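Local coordinates for ABC transporter substrate binding protein (Ribose) (Agrobacterium vitis S4, PDB 4WT7), which binds the sugar alcohol D-allitol and probably serves as the carbohydrate-binding component of an ABC transporter, at residues 47-52 against 273-278; 37-42 against 93-98; 42-47 against 249-254. All coordinates share one frame; numbering follows the deposited sequence.

Interaction 1: 47-52 against 273-278. With X9X (D-allitol), chain C.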
ATOM      1  N   ASP A  47       3.132   6.604   0.416  1.00  8.93           N
ATOM      2  CA  ASP A  47       2.820   7.410  -0.746  1.00  8.94           C
ATOM      3  C   ASP A  47       3.826   8.528  -0.959  1.00 10.62           C
ATOM      4  O   ASP A  47       4.260   8.759  -2.079  1.00  9.41           O
ATOM      5  CB  ASP A  47       1.418   8.018  -0.627  1.00  9.04           C
ATOM      6  CG  ASP A  47       0.334   6.985  -0.468  1.00  8.97           C
ATOM      7  OD1 ASP A  47       0.617   5.772  -0.316  1.00 10.68           O
ATOM      8  OD2 ASP A  47      -0.842   7.405  -0.482  1.00 11.57           O
ATOM      9  N   LEU A  48       4.153   9.245   0.116  1.00  9.62           N
ATOM     10  CA  LEU A  48       5.139  10.313   0.067  1.00  9.32           C
ATOM     11  C   LEU A  48       6.497   9.788  -0.421  1.00  9.23           C
ATOM     12  O   LEU A  48       7.107  10.361  -1.301  1.00  9.26           O
ATOM     13  CB  LEU A  48       5.305  10.960   1.460  1.00  9.50           C
ATOM     14  CG  LEU A  48       6.243  12.162   1.468  1.00  9.67           C
ATOM     15  CD1 LEU A  48       5.845  13.158   0.424  1.00 11.23           C
ATOM     16  CD2 LEU A  48       6.294  12.830   2.849  1.00 11.90           C
ATOM     17  N   GLN A  49       6.945   8.683   0.151  1.00 10.61           N
ATOM     18  CA  GLN A  49       8.230   8.071  -0.233  1.00 10.52           C
ATOM     19  C   GLN A  49       8.350   7.688  -1.730  1.00 10.41           C
ATOM     20  O   GLN A  49       9.334   7.984  -2.404  1.00 10.44           O
ATOM     21  CB  GLN A  49       8.424   6.824   0.597  1.00 11.70           C
ATOM     22  CG  GLN A  49       8.658   7.092   2.066  1.00 14.07           C
ATOM     23  CD  GLN A  49      10.078   7.546   2.313  1.00 15.95           C
ATOM     24  OE1 GLN A  49      11.053   6.836   1.989  1.00 15.98           O
ATOM     25  NE2 GLN A  49      10.209   8.753   2.820  1.00 15.96           N
ATOM     26  N   ALA A  50       7.339   6.996  -2.220  1.00  8.82           N
ATOM     27  CA  ALA A  50       7.277   6.557  -3.610  1.00  9.05           C
ATOM     28  C   ALA A  50       7.206   7.753  -4.579  1.00  8.82           C
ATOM     29  O   ALA A  50       7.859   7.787  -5.596  1.00  8.83           O
ATOM     30  CB  ALA A  50       6.020   5.636  -3.784  1.00  8.61           C
ATOM     31  N   TYR A  51       6.366   8.719  -4.257  1.00  8.93           N
ATOM     32  CA  TYR A  51       6.255   9.943  -5.024  1.00  9.06           C
ATOM     33  C   TYR A  51       7.569  10.703  -5.058  1.00  9.19           C
ATOM     34  O   TYR A  51       8.105  10.956  -6.141  1.00  9.23           O
ATOM     35  CB  TYR A  51       5.115  10.793  -4.457  1.00  9.18           C
ATOM     36  CG  TYR A  51       4.747  12.078  -5.206  1.00  9.34           C
ATOM     37  CD1 TYR A  51       4.216  12.040  -6.497  1.00  9.30           C
ATOM     38  CD2 TYR A  51       4.879  13.319  -4.586  1.00  9.55           C
ATOM     39  CE1 TYR A  51       3.853  13.197  -7.157  1.00  9.47           C
ATOM     40  CE2 TYR A  51       4.527  14.486  -5.227  1.00  9.73           C
ATOM     41  CZ  TYR A  51       4.002  14.415  -6.516  1.00  9.68           C
ATOM     42  OH  TYR A  51       3.629  15.563  -7.160  1.00  9.87           O
ATOM     43  N   ASN A  52       8.127  11.059  -3.902  1.00 12.90           N
ATOM     44  CA  ASN A  52       9.403  11.791  -3.901  1.00 13.40           C
ATOM     45  C   ASN A  52      10.567  11.088  -4.636  1.00 13.10           C
ATOM     46  O   ASN A  52      11.362  11.728  -5.346  1.00 12.88           O
ATOM     47  CB  ASN A  52       9.814  12.153  -2.464  1.00 11.59           C
ATOM     48  CG  ASN A  52       8.973  13.284  -1.910  1.00 13.45           C
ATOM     49  OD1 ASN A  52       8.261  13.940  -2.655  1.00 11.54           O
ATOM     50  ND2 ASN A  52       9.053  13.517  -0.601  1.00 14.36           N
ATOM     51  N   GLN A 273       7.247  -2.688   3.284  1.00 11.80           N
ATOM     52  CA  GLN A 273       7.516  -2.450   1.876  1.00  9.21           C
ATOM     53  C   GLN A 273       8.667  -1.495   1.703  1.00 11.03           C
ATOM     54  O   GLN A 273       9.205  -0.955   2.687  1.00 10.63           O
ATOM     55  CB  GLN A 273       6.285  -1.837   1.234  1.00  9.11           C
ATOM     56  CG  GLN A 273       5.120  -2.767   1.206  1.00  9.05           C
ATOM     57  CD  GLN A 273       4.070  -2.351   0.161  1.00 10.92           C
ATOM     58  OE1 GLN A 273       4.179  -2.706  -1.006  1.00 10.90           O
ATOM     59  NE2 GLN A 273       3.085  -1.573   0.582  1.00  9.28           N
ATOM     60  N   GLN A 274       9.026  -1.269   0.438  1.00  9.55           N
ATOM     61  CA  GLN A 274      10.157  -0.422   0.059  1.00  9.25           C
ATOM     62  C   GLN A 274       9.690   0.616  -0.973  1.00  9.17           C
ATOM     63  O   GLN A 274       9.973   0.495  -2.176  1.00  9.00           O
ATOM     64  CB  GLN A 274      11.261  -1.282  -0.519  1.00  9.19           C
ATOM     65  CG  GLN A 274      11.728  -2.370   0.430  1.00  9.33           C
ATOM     66  CD  GLN A 274      13.061  -3.010  -0.001  1.00 12.37           C
ATOM     67  OE1 GLN A 274      14.129  -2.412   0.182  1.00  9.73           O
ATOM     68  NE2 GLN A 274      13.007  -4.242  -0.526  1.00  9.32           N
ATOM     69  N   PRO A 275       8.946   1.617  -0.508  1.00  9.36           N
ATOM     70  CA  PRO A 275       8.353   2.597  -1.420  1.00  9.87           C
ATOM     71  C   PRO A 275       9.396   3.446  -2.157  1.00  9.52           C
ATOM     72  O   PRO A 275       9.243   3.727  -3.347  1.00  9.42           O
ATOM     73  CB  PRO A 275       7.458   3.432  -0.501  1.00 10.98           C
ATOM     74  CG  PRO A 275       7.969   3.130   0.934  1.00 10.73           C
ATOM     75  CD  PRO A 275       8.367   1.705   0.849  1.00  9.59           C
ATOM     76  N   ALA A 276      10.460   3.853  -1.498  1.00  9.85           N
ATOM     77  CA  ALA A 276      11.455   4.603  -2.252  1.00 11.02           C
ATOM     78  C   ALA A 276      12.027   3.713  -3.386  1.00  9.94           C
ATOM     79  O   ALA A 276      12.157   4.163  -4.531  1.00  9.72           O
ATOM     80  CB  ALA A 276      12.523   5.157  -1.346  1.00 10.48           C
ATOM     81  N   GLU A 277      12.307   2.447  -3.084  1.00 14.92           N
ATOM     82  CA  GLU A 277      12.772   1.530  -4.130  1.00 11.94           C
ATOM     83  C   GLU A 277      11.743   1.360  -5.245  1.00 11.77           C
ATOM     84  O   GLU A 277      12.089   1.361  -6.411  1.00 12.76           O
ATOM     85  CB  GLU A 277      13.152   0.155  -3.585  1.00 11.02           C
ATOM     86  CG  GLU A 277      14.437   0.136  -2.794  1.00 15.79           C
ATOM     87  CD  GLU A 277      15.648   0.539  -3.626  1.00 15.12           C
ATOM     88  OE1 GLU A 277      15.640   0.281  -4.854  1.00 13.69           O
ATOM     89  OE2 GLU A 277      16.585   1.148  -3.041  1.00 16.26           O
ATOM     90  N   LEU A 278      10.474   1.199  -4.892  1.00  8.86           N
ATOM     91  CA  LEU A 278       9.439   1.075  -5.908  1.00  8.67           C
ATOM     92  C   LEU A 278       9.416   2.277  -6.842  1.00  8.82           C
ATOM     93  O   LEU A 278       9.312   2.122  -8.052  1.00  8.74           O
ATOM     94  CB  LEU A 278       8.062   0.900  -5.263  1.00  8.60           C
ATOM     95  CG  LEU A 278       7.839  -0.538  -4.826  1.00  8.43           C
ATOM     96  CD1 LEU A 278       6.831  -0.588  -3.671  1.00  8.57           C
ATOM     97  CD2 LEU A 278       7.400  -1.390  -6.010  1.00  8.26           C
TER
HETATM   98  OAA X9X C 401      -4.339   2.583  -0.978  1.00 12.22           O
HETATM   99  CAG X9X C 401      -3.963   2.683   0.348  1.00  5.73           C
HETATM  100  CAI X9X C 401      -2.634   2.136   0.755  1.00  5.41           C
HETATM  101  OAC X9X C 401      -2.617   0.729   0.742  1.00  9.79           O
HETATM  102  CAK X9X C 401      -1.521   2.772  -0.026  1.00  1.73           C
HETATM  103  OAE X9X C 401      -1.698   4.128   0.117  1.00 10.31           O
HETATM  104  CAL X9X C 401      -0.151   2.454   0.577  1.00 12.27           C
HETATM  105  OAF X9X C 401      -0.088   2.823   1.911  1.00  9.48           O
HETATM  106  CAJ X9X C 401       0.382   1.050   0.369  1.00  8.59           C
HETATM  107  OAD X9X C 401      -0.115   0.119   1.266  1.00 10.55           O
HETATM  108  CAH X9X C 401       0.286   0.513  -1.044  1.00  7.04           C
HETATM  109  OAB X9X C 401       1.285  -0.417  -1.406  1.00 10.03           O
HETATM  110  O   HOH W   1      11.224   3.792   1.385  1.00 15.37           O

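Interaction 2: 37-42 against 93-98. With X9X (D-allitol), chain C.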
ATOM      1  N   ILE A  37       4.420  12.630 -13.526  1.00  9.24           N
ATOM      2  CA  ILE A  37       4.362  11.793 -12.326  1.00  8.75           C
ATOM      3  C   ILE A  37       3.131  12.133 -11.530  1.00  8.84           C
ATOM      4  O   ILE A  37       3.061  13.205 -10.956  1.00  9.60           O
ATOM      5  CB  ILE A  37       5.599  12.026 -11.430  1.00  8.59           C
ATOM      6  CG1 ILE A  37       6.875  11.629 -12.166  1.00 10.72           C
ATOM      7  CG2 ILE A  37       5.508  11.224 -10.105  1.00  8.25           C
ATOM      8  CD1 ILE A  37       8.079  12.128 -11.479  1.00 11.86           C
ATOM      9  N   SER A  38       2.168  11.223 -11.494  1.00  8.20           N
ATOM     10  CA  SER A  38       0.852  11.462 -10.880  1.00  8.53           C
ATOM     11  C   SER A  38       0.599  10.501  -9.729  1.00  8.22           C
ATOM     12  O   SER A  38       0.673   9.292  -9.914  1.00  8.04           O
ATOM     13  CB  SER A  38      -0.268  11.279 -11.920  1.00  9.14           C
ATOM     14  OG  SER A  38      -1.577  11.349 -11.346  1.00  9.65           O
ATOM     15  N   THR A  39       0.296  11.039  -8.537  1.00  8.36           N
ATOM     16  CA  THR A  39      -0.007  10.202  -7.374  1.00  8.23           C
ATOM     17  C   THR A  39      -1.419  10.501  -6.869  1.00  8.90           C
ATOM     18  O   THR A  39      -1.864  11.640  -6.943  1.00  9.48           O
ATOM     19  CB  THR A  39       1.014  10.413  -6.239  1.00  8.02           C
ATOM     20  OG1 THR A  39       0.740   9.508  -5.172  1.00  8.00           O
ATOM     21  CG2 THR A  39       0.994  11.803  -5.690  1.00  8.54           C
ATOM     22  N   ALA A  40      -2.125   9.481  -6.370  1.00  9.01           N
ATOM     23  CA  ALA A  40      -3.425   9.710  -5.751  1.00  9.82           C
ATOM     24  C   ALA A  40      -3.278  10.652  -4.526  1.00 10.14           C
ATOM     25  O   ALA A  40      -4.151  11.469  -4.263  1.00 11.04           O
ATOM     26  CB  ALA A  40      -4.059   8.407  -5.335  1.00  9.97           C
ATOM     27  N   GLY A  41      -2.184  10.524  -3.771  1.00  9.65           N
ATOM     28  CA  GLY A  41      -1.926  11.429  -2.644  1.00 10.16           C
ATOM     29  C   GLY A  41      -0.502  11.319  -2.141  1.00 10.75           C
ATOM     30  O   GLY A  41       0.287  10.556  -2.696  1.00  8.97           O
ATOM     31  N   THR A  42      -0.188  12.081  -1.090  1.00 10.35           N
ATOM     32  CA  THR A  42       1.081  11.958  -0.394  1.00 11.42           C
ATOM     33  C   THR A  42       0.909  12.038   1.134  1.00 12.93           C
ATOM     34  O   THR A  42       1.814  12.504   1.805  1.00 13.07           O
ATOM     35  CB  THR A  42       2.003  13.143  -0.724  1.00 11.92           C
ATOM     36  OG1 THR A  42       1.271  14.367  -0.516  1.00 14.38           O
ATOM     37  CG2 THR A  42       2.493  13.067  -2.141  1.00  9.82           C
ATOM     38  N   VAL A  93       3.647   8.163 -15.175  1.00  8.84           N
ATOM     39  CA  VAL A  93       3.651   7.107 -14.159  1.00  8.68           C
ATOM     40  C   VAL A  93       2.576   7.442 -13.147  1.00  8.77           C
ATOM     41  O   VAL A  93       2.553   8.549 -12.595  1.00 10.35           O
ATOM     42  CB  VAL A  93       5.011   6.960 -13.368  1.00 10.64           C
ATOM     43  CG1 VAL A  93       5.017   5.647 -12.594  1.00  9.50           C
ATOM     44  CG2 VAL A  93       6.191   7.011 -14.285  1.00  9.90           C
ATOM     45  N   GLN A  94       1.689   6.495 -12.902  1.00  8.54           N
ATOM     46  CA  GLN A  94       0.598   6.704 -11.956  1.00  8.54           C
ATOM     47  C   GLN A  94       0.802   5.869 -10.716  1.00  8.45           C
ATOM     48  O   GLN A  94       0.972   4.649 -10.774  1.00  8.33           O
ATOM     49  CB  GLN A  94      -0.753   6.373 -12.606  1.00  8.50           C
ATOM     50  CG  GLN A  94      -1.926   6.339 -11.644  1.00  8.50           C
ATOM     51  CD  GLN A  94      -2.135   7.680 -10.989  1.00  8.65           C
ATOM     52  OE1 GLN A  94      -1.951   8.732 -11.623  1.00  8.78           O
ATOM     53  NE2 GLN A  94      -2.533   7.667  -9.729  1.00  8.67           N
ATOM     54  N   LEU A  95       0.767   6.547  -9.587  1.00  8.52           N
ATOM     55  CA  LEU A  95       0.994   5.919  -8.294  1.00  8.48           C
ATOM     56  C   LEU A  95      -0.329   5.801  -7.506  1.00  8.49           C
ATOM     57  O   LEU A  95      -0.925   6.803  -7.102  1.00  8.62           O
ATOM     58  CB  LEU A  95       2.034   6.726  -7.493  1.00  8.58           C
ATOM     59  CG  LEU A  95       2.193   6.384  -6.013  1.00  8.58           C
ATOM     60  CD1 LEU A  95       2.687   4.964  -5.832  1.00  8.45           C
ATOM     61  CD2 LEU A  95       3.137   7.357  -5.348  1.00  8.71           C
ATOM     62  N   LEU A  96      -0.745   4.560  -7.277  1.00  8.39           N
ATOM     63  CA  LEU A  96      -1.917   4.252  -6.475  1.00  8.41           C
ATOM     64  C   LEU A  96      -3.181   4.824  -7.098  1.00  8.47           C
ATOM     65  O   LEU A  96      -3.193   5.290  -8.254  1.00  8.47           O
ATOM     66  CB  LEU A  96      -1.712   4.695  -5.006  1.00  8.51           C
ATOM     67  CG  LEU A  96      -0.759   3.765  -4.239  1.00  8.45           C
ATOM     68  CD1 LEU A  96      -0.213   4.339  -2.893  1.00  8.56           C
ATOM     69  CD2 LEU A  96      -1.432   2.428  -4.032  1.00  8.38           C
ATOM     70  N   GLY A  97      -4.256   4.750  -6.343  1.00 10.69           N
ATOM     71  CA  GLY A  97      -5.542   5.154  -6.840  1.00  9.03           C
ATOM     72  C   GLY A  97      -6.416   3.935  -7.030  1.00 12.42           C
ATOM     73  O   GLY A  97      -5.921   2.789  -7.167  1.00 12.14           O
ATOM     74  N   THR A  98      -7.727   4.183  -7.032  1.00  8.60           N
ATOM     75  CA  THR A  98      -8.701   3.157  -7.264  1.00  8.56           C
ATOM     76  C   THR A  98      -8.744   2.859  -8.758  1.00  8.57           C
ATOM     77  O   THR A  98      -8.971   3.778  -9.544  1.00  8.93           O
ATOM     78  CB  THR A  98     -10.092   3.652  -6.880  1.00  9.33           C
ATOM     79  OG1 THR A  98     -10.098   4.009  -5.496  1.00 11.61           O
ATOM     80  CG2 THR A  98     -11.090   2.580  -7.136  1.00  8.68           C
TER
HETATM   81  OAA X9X C 401      -4.339   2.583  -0.978  1.00 12.22           O
HETATM   82  CAG X9X C 401      -3.963   2.683   0.348  1.00  5.73           C
HETATM   83  CAI X9X C 401      -2.634   2.136   0.755  1.00  5.41           C
HETATM   84  OAC X9X C 401      -2.617   0.729   0.742  1.00  9.79           O
HETATM   85  CAK X9X C 401      -1.521   2.772  -0.026  1.00  1.73           C
HETATM   86  OAE X9X C 401      -1.698   4.128   0.117  1.00 10.31           O
HETATM   87  CAL X9X C 401      -0.151   2.454   0.577  1.00 12.27           C
HETATM   88  OAF X9X C 401      -0.088   2.823   1.911  1.00  9.48           O
HETATM   89  CAJ X9X C 401       0.382   1.050   0.369  1.00  8.59           C
HETATM   90  OAD X9X C 401      -0.115   0.119   1.266  1.00 10.55           O
HETATM   91  CAH X9X C 401       0.286   0.513  -1.044  1.00  7.04           C
HETATM   92  OAB X9X C 401       1.285  -0.417  -1.406  1.00 10.03           O

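Interaction 3: 42-47 against 249-254. With X9X (D-allitol), chain C.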
ATOM      1  N   THR A  42      -0.188  12.081  -1.090  1.00 10.35           N
ATOM      2  CA  THR A  42       1.081  11.958  -0.394  1.00 11.42           C
ATOM      3  C   THR A  42       0.909  12.038   1.134  1.00 12.93           C
ATOM      4  O   THR A  42       1.814  12.504   1.805  1.00 13.07           O
ATOM      5  CB  THR A  42       2.003  13.143  -0.724  1.00 11.92           C
ATOM      6  OG1 THR A  42       1.271  14.367  -0.516  1.00 14.38           O
ATOM      7  CG2 THR A  42       2.493  13.067  -2.141  1.00  9.82           C
ATOM      8  N   ASP A  43      -0.242  11.627   1.665  1.00 13.32           N
ATOM      9  CA  ASP A  43      -0.601  11.993   3.029  1.00 15.20           C
ATOM     10  C   ASP A  43      -0.079  11.021   4.081  1.00 15.66           C
ATOM     11  O   ASP A  43      -0.392  11.171   5.263  1.00 18.75           O
ATOM     12  CB  ASP A  43      -2.125  12.085   3.167  1.00 14.37           C
ATOM     13  CG  ASP A  43      -2.749  10.746   3.485  1.00 16.56           C
ATOM     14  OD1 ASP A  43      -2.415   9.773   2.790  1.00 13.49           O
ATOM     15  OD2 ASP A  43      -3.544  10.655   4.470  1.00 20.81           O
ATOM     16  N   HIS A  44       0.674  10.005   3.668  1.00 14.36           N
ATOM     17  CA  HIS A  44       1.380   9.161   4.628  1.00 12.12           C
ATOM     18  C   HIS A  44       2.600   8.512   4.013  1.00 11.58           C
ATOM     19  O   HIS A  44       2.879   8.700   2.837  1.00 10.99           O
ATOM     20  CB  HIS A  44       0.460   8.080   5.181  1.00 14.44           C
ATOM     21  CG  HIS A  44      -0.028   7.116   4.151  1.00 11.81           C
ATOM     22  ND1 HIS A  44      -1.093   7.402   3.318  1.00 11.25           N
ATOM     23  CD2 HIS A  44       0.360   5.861   3.833  1.00 10.81           C
ATOM     24  CE1 HIS A  44      -1.317   6.371   2.520  1.00 10.57           C
ATOM     25  NE2 HIS A  44      -0.455   5.419   2.824  1.00 10.38           N
ATOM     26  N   PHE A  45       3.281   7.709   4.818  1.00 11.87           N
ATOM     27  CA  PHE A  45       4.657   7.271   4.553  1.00  9.93           C
ATOM     28  C   PHE A  45       4.862   6.645   3.189  1.00  9.64           C
ATOM     29  O   PHE A  45       5.718   7.086   2.426  1.00  9.65           O
ATOM     30  CB  PHE A  45       5.079   6.271   5.626  1.00 10.47           C
ATOM     31  CG  PHE A  45       6.398   5.637   5.378  1.00  9.96           C
ATOM     32  CD1 PHE A  45       7.580   6.348   5.591  1.00 11.56           C
ATOM     33  CD2 PHE A  45       6.471   4.320   4.960  1.00  9.32           C
ATOM     34  CE1 PHE A  45       8.813   5.728   5.383  1.00 11.66           C
ATOM     35  CE2 PHE A  45       7.692   3.705   4.755  1.00 12.72           C
ATOM     36  CZ  PHE A  45       8.861   4.407   4.952  1.00  9.63           C
ATOM     37  N   PHE A  46       4.088   5.619   2.873  1.00  9.46           N
ATOM     38  CA  PHE A  46       4.329   4.882   1.648  1.00  9.29           C
ATOM     39  C   PHE A  46       4.212   5.831   0.442  1.00  9.80           C
ATOM     40  O   PHE A  46       5.110   5.886  -0.437  1.00  9.88           O
ATOM     41  CB  PHE A  46       3.353   3.719   1.527  1.00 10.00           C
ATOM     42  CG  PHE A  46       3.530   2.914   0.280  1.00 11.22           C
ATOM     43  CD1 PHE A  46       2.920   3.298  -0.895  1.00  9.45           C
ATOM     44  CD2 PHE A  46       4.298   1.767   0.288  1.00 10.42           C
ATOM     45  CE1 PHE A  46       3.076   2.559  -2.041  1.00  8.87           C
ATOM     46  CE2 PHE A  46       4.463   1.016  -0.859  1.00  9.26           C
ATOM     47  CZ  PHE A  46       3.857   1.417  -2.028  1.00 10.69           C
ATOM     48  N   ASP A  47       3.132   6.604   0.416  1.00  8.93           N
ATOM     49  CA  ASP A  47       2.820   7.410  -0.746  1.00  8.94           C
ATOM     50  C   ASP A  47       3.826   8.528  -0.959  1.00 10.62           C
ATOM     51  O   ASP A  47       4.260   8.759  -2.079  1.00  9.41           O
ATOM     52  CB  ASP A  47       1.418   8.018  -0.627  1.00  9.04           C
ATOM     53  CG  ASP A  47       0.334   6.985  -0.468  1.00  8.97           C
ATOM     54  OD1 ASP A  47       0.617   5.772  -0.316  1.00 10.68           O
ATOM     55  OD2 ASP A  47      -0.842   7.405  -0.482  1.00 11.57           O
ATOM     56  N   GLY A 249      -0.693  -5.483   9.793  1.00 11.89           N
ATOM     57  CA  GLY A 249      -0.723  -4.587   8.653  1.00 11.52           C
ATOM     58  C   GLY A 249       0.480  -4.637   7.713  1.00 11.02           C
ATOM     59  O   GLY A 249       1.360  -5.508   7.806  1.00 10.92           O
ATOM     60  N   VAL A 250       0.504  -3.667   6.803  1.00 10.77           N
ATOM     61  CA  VAL A 250       1.500  -3.624   5.761  1.00 10.34           C
ATOM     62  C   VAL A 250       1.982  -2.198   5.528  1.00 10.32           C
ATOM     63  O   VAL A 250       1.222  -1.244   5.732  1.00 10.57           O
ATOM     64  CB  VAL A 250       0.864  -4.158   4.438  1.00 10.05           C
ATOM     65  CG1 VAL A 250       1.861  -4.155   3.315  1.00  9.66           C
ATOM     66  CG2 VAL A 250       0.273  -5.525   4.654  1.00 10.18           C
ATOM     67  N   ASP A 251       3.246  -2.097   5.099  1.00 10.10           N
ATOM     68  CA  ASP A 251       3.951  -0.886   4.641  1.00 10.06           C
ATOM     69  C   ASP A 251       5.291  -0.704   5.396  1.00 10.24           C
ATOM     70  O   ASP A 251       6.282  -0.253   4.814  1.00 10.13           O
ATOM     71  CB  ASP A 251       3.123   0.398   4.776  1.00 10.35           C
ATOM     72  CG  ASP A 251       2.067   0.535   3.705  1.00 10.19           C
ATOM     73  OD1 ASP A 251       1.919  -0.409   2.912  1.00  9.87           O
ATOM     74  OD2 ASP A 251       1.359   1.583   3.705  1.00 10.48           O
ATOM     75  N   GLY A 252       5.303  -1.064   6.686  1.00 10.57           N
ATOM     76  CA  GLY A 252       6.430  -0.737   7.546  1.00 11.06           C
ATOM     77  C   GLY A 252       6.694   0.758   7.666  1.00 11.17           C
ATOM     78  O   GLY A 252       7.829   1.217   7.524  1.00 11.25           O
ATOM     79  N   SER A 253       5.653   1.540   7.903  1.00 11.40           N
ATOM     80  CA  SER A 253       5.869   2.934   8.270  1.00 11.85           C
ATOM     81  C   SER A 253       6.654   2.912   9.585  1.00 12.33           C
ATOM     82  O   SER A 253       6.433   2.053  10.410  1.00 12.43           O
ATOM     83  CB  SER A 253       4.533   3.685   8.428  1.00 12.14           C
ATOM     84  OG  SER A 253       3.658   3.382   7.360  1.00 11.74           O
ATOM     85  N   PRO A 254       7.590   3.847   9.763  1.00 12.67           N
ATOM     86  CA  PRO A 254       8.454   3.823  10.958  1.00 13.18           C
ATOM     87  C   PRO A 254       7.669   3.880  12.257  1.00 13.71           C
ATOM     88  O   PRO A 254       7.986   3.165  13.209  1.00 13.94           O
ATOM     89  CB  PRO A 254       9.294   5.094  10.824  1.00 13.58           C
ATOM     90  CG  PRO A 254       9.296   5.407   9.369  1.00 13.11           C
ATOM     91  CD  PRO A 254       7.994   4.890   8.801  1.00 13.05           C
TER
HETATM   92  OAA X9X C 401      -4.339   2.583  -0.978  1.00 12.22           O
HETATM   93  CAG X9X C 401      -3.963   2.683   0.348  1.00  5.73           C
HETATM   94  CAI X9X C 401      -2.634   2.136   0.755  1.00  5.41           C
HETATM   95  OAC X9X C 401      -2.617   0.729   0.742  1.00  9.79           O
HETATM   96  CAK X9X C 401      -1.521   2.772  -0.026  1.00  1.73           C
HETATM   97  OAE X9X C 401      -1.698   4.128   0.117  1.00 10.31           O
HETATM   98  CAL X9X C 401      -0.151   2.454   0.577  1.00 12.27           C
HETATM   99  OAF X9X C 401      -0.088   2.823   1.911  1.00  9.48           O
HETATM  100  CAJ X9X C 401       0.382   1.050   0.369  1.00  8.59           C
HETATM  101  OAD X9X C 401      -0.115   0.119   1.266  1.00 10.55           O
HETATM  102  CAH X9X C 401       0.286   0.513  -1.044  1.00  7.04           C
HETATM  103  OAB X9X C 401       1.285  -0.417  -1.406  1.00 10.03           O
HETATM  104  O   HOH W   2       2.635   3.815   4.857  1.00 13.41           O

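Interaction 1: 47-52 against 273-278
Gln49 and Pro275 form the main apolar contact between helix 45-60, near its start, and the first turn of helix 275-290. Gln49 CB lies 3.7 Å from Pro275 CB and equally near CG, so the aliphatic base of the glutamine rests on the proline ring. Ala50 packs beside it, its methyl meeting Pro275 CB at 4.2 Å. The backbones come close here: Ala50 CA makes a CA-H...O contact of 3.5 Å with Pro275 O.

The polar link is made by water. The Gln49 chain bends at chi2 (-78°), which brings its OE1 to within 4.0 Å of Ala276 CB. One water donates to Gln49 OE1 and accepts from Ala276 N at 3.0 Å. It thus satisfies a backbone N-H in the first turn of the helix that begins at Pro275, just after the N-cap residue Gln274.

The third kind of interaction runs through the ligand. Asp47 OD1 accepts from OAE of D-allitol at 2.9 Å, and Asp47 OD2 forms a salt bridge with Arg72. Gln273 NE2 donates to OAB at 2.9 Å in a nearly straight bond, while Gln273 OE1 is held by Ser132.

Two helix N-termini packed side by side, with Asp47 in the first turn of one helix and Gln273 just ahead of the other reaching the sugar alcohol, form part of the ligand cleft of a periplasmic binding protein.

Interaction 2: 37-42 against 93-98
Strands 37-39 and 93-95 run parallel, their axes 17° apart, and pair Ile37 with Val93, Ser38 with Gln94 and Thr39 with Leu95. Ser38 N donates to Val93 O at 2.9 Å, and Leu95 N donates back to Ser38 O. Ala40 N to Leu95 O, 3.0 Å, carries the pairing just beyond the end of the strand.

Ser38 and Gln94 share one face of the sheet. The Gln94 chain folds at chi2 (61°), which turns its amide back over the strand ends. Ser38 OG donates to Gln94 OE1 at 2.7 Å, in the carbonyl plane and on a lone pair. The other end of the amide is also held: Gln94 NE2 donates to Leu96 O at 2.9 Å. That oxygen lies in the amide plane of Gln94, although the donor sits above the plane of the Leu96 carbonyl. Both ends of this buried amide are therefore fixed.

Thr39 and Leu95 lie side by side on the other face. Thr39 OG1 touches Leu95 CD2 at 3.2 Å and donates to Gly41 O at 2.7 Å, which ties down the turn after the strand. Past the strands, Ala40 CB packs on Gly97 N at 3.8 Å. Leu96 CD1 comes 3.4 Å from OAE of D-allitol, so this loop lines the pocket.

Strand 64-69 pairs with strand 34-39 on the side away from 91-95. Helix 74-87 covers the Ser38 and Gln94 face, where Gln80 also bonds Ser38 OG. Helix 45-60 covers the Thr39 face through Tyr51.

Interaction 3: 42-47 against 249-254
Pro254 turns the CD corner of its ring onto one face of Phe45, 3.6 Å from the centroid, as a CH-pi contact. Phe45 CG lies anti to the backbone N (chi1 173°), which carries the ring across to Ser253, whose CA is 3.6 Å from Phe45 CD2.

Phe46 has the same first torsion, but its ring lies along D-allitol. OAB stands over one face, 3.2 Å from Phe46 CZ, and Phe46 CB meets Asp251 OD2 at 3.6 Å.

His44 and Asp251 meet at one ligand hydroxyl. His44 NE2 donates to OAF at 2.8 Å, and OAF donates to Asp251 OD2 at 2.6 Å. Asp251 OD1 accepts from OAD at 2.7 Å, so the carboxylate grips two neighbouring hydroxyls, and also from Gln273 NE2. His44 CG sits between its backbone N and carbonyl carbon (chi1 63°); with NE2 facing OAF, ND1 donates to Asp43 OD1.

A water donates to Asp251 OD2 and Ser253 OG and accepts from Phe46 N; Ser253 OG also bonds Asp227. The chemistry is consistent with recognition of the ligand by its hydroxyl positions: OAF both accepts and donates, and carboxylates near His44 would tend to favour its protonated form.

In the fold
All three contacts meet at D-allitol. Along the chain come 37-42, 42-47 and 47-52, then their partners 93-98, 249-254 and 273-278. Interactions 1 and 3 share Asp47 and helix 45-60, and their centres are 9 Å apart; interaction 2 lies 11 Å from interaction 1 and 14 Å from interaction 3. Interaction 2 pairs two strands of the parallel sheet; helix 45-60 packs on it. Interaction 3 takes the start of that helix to the loop after strand 246-249 of the mixed sheet. In interaction 1 the chain has left that sheet and returned beside the parallel one, where helix 275-290 packs on helix 45-60. Both sheet regions close on one ligand, consistent with the two-lobed periplasmic binding protein fold.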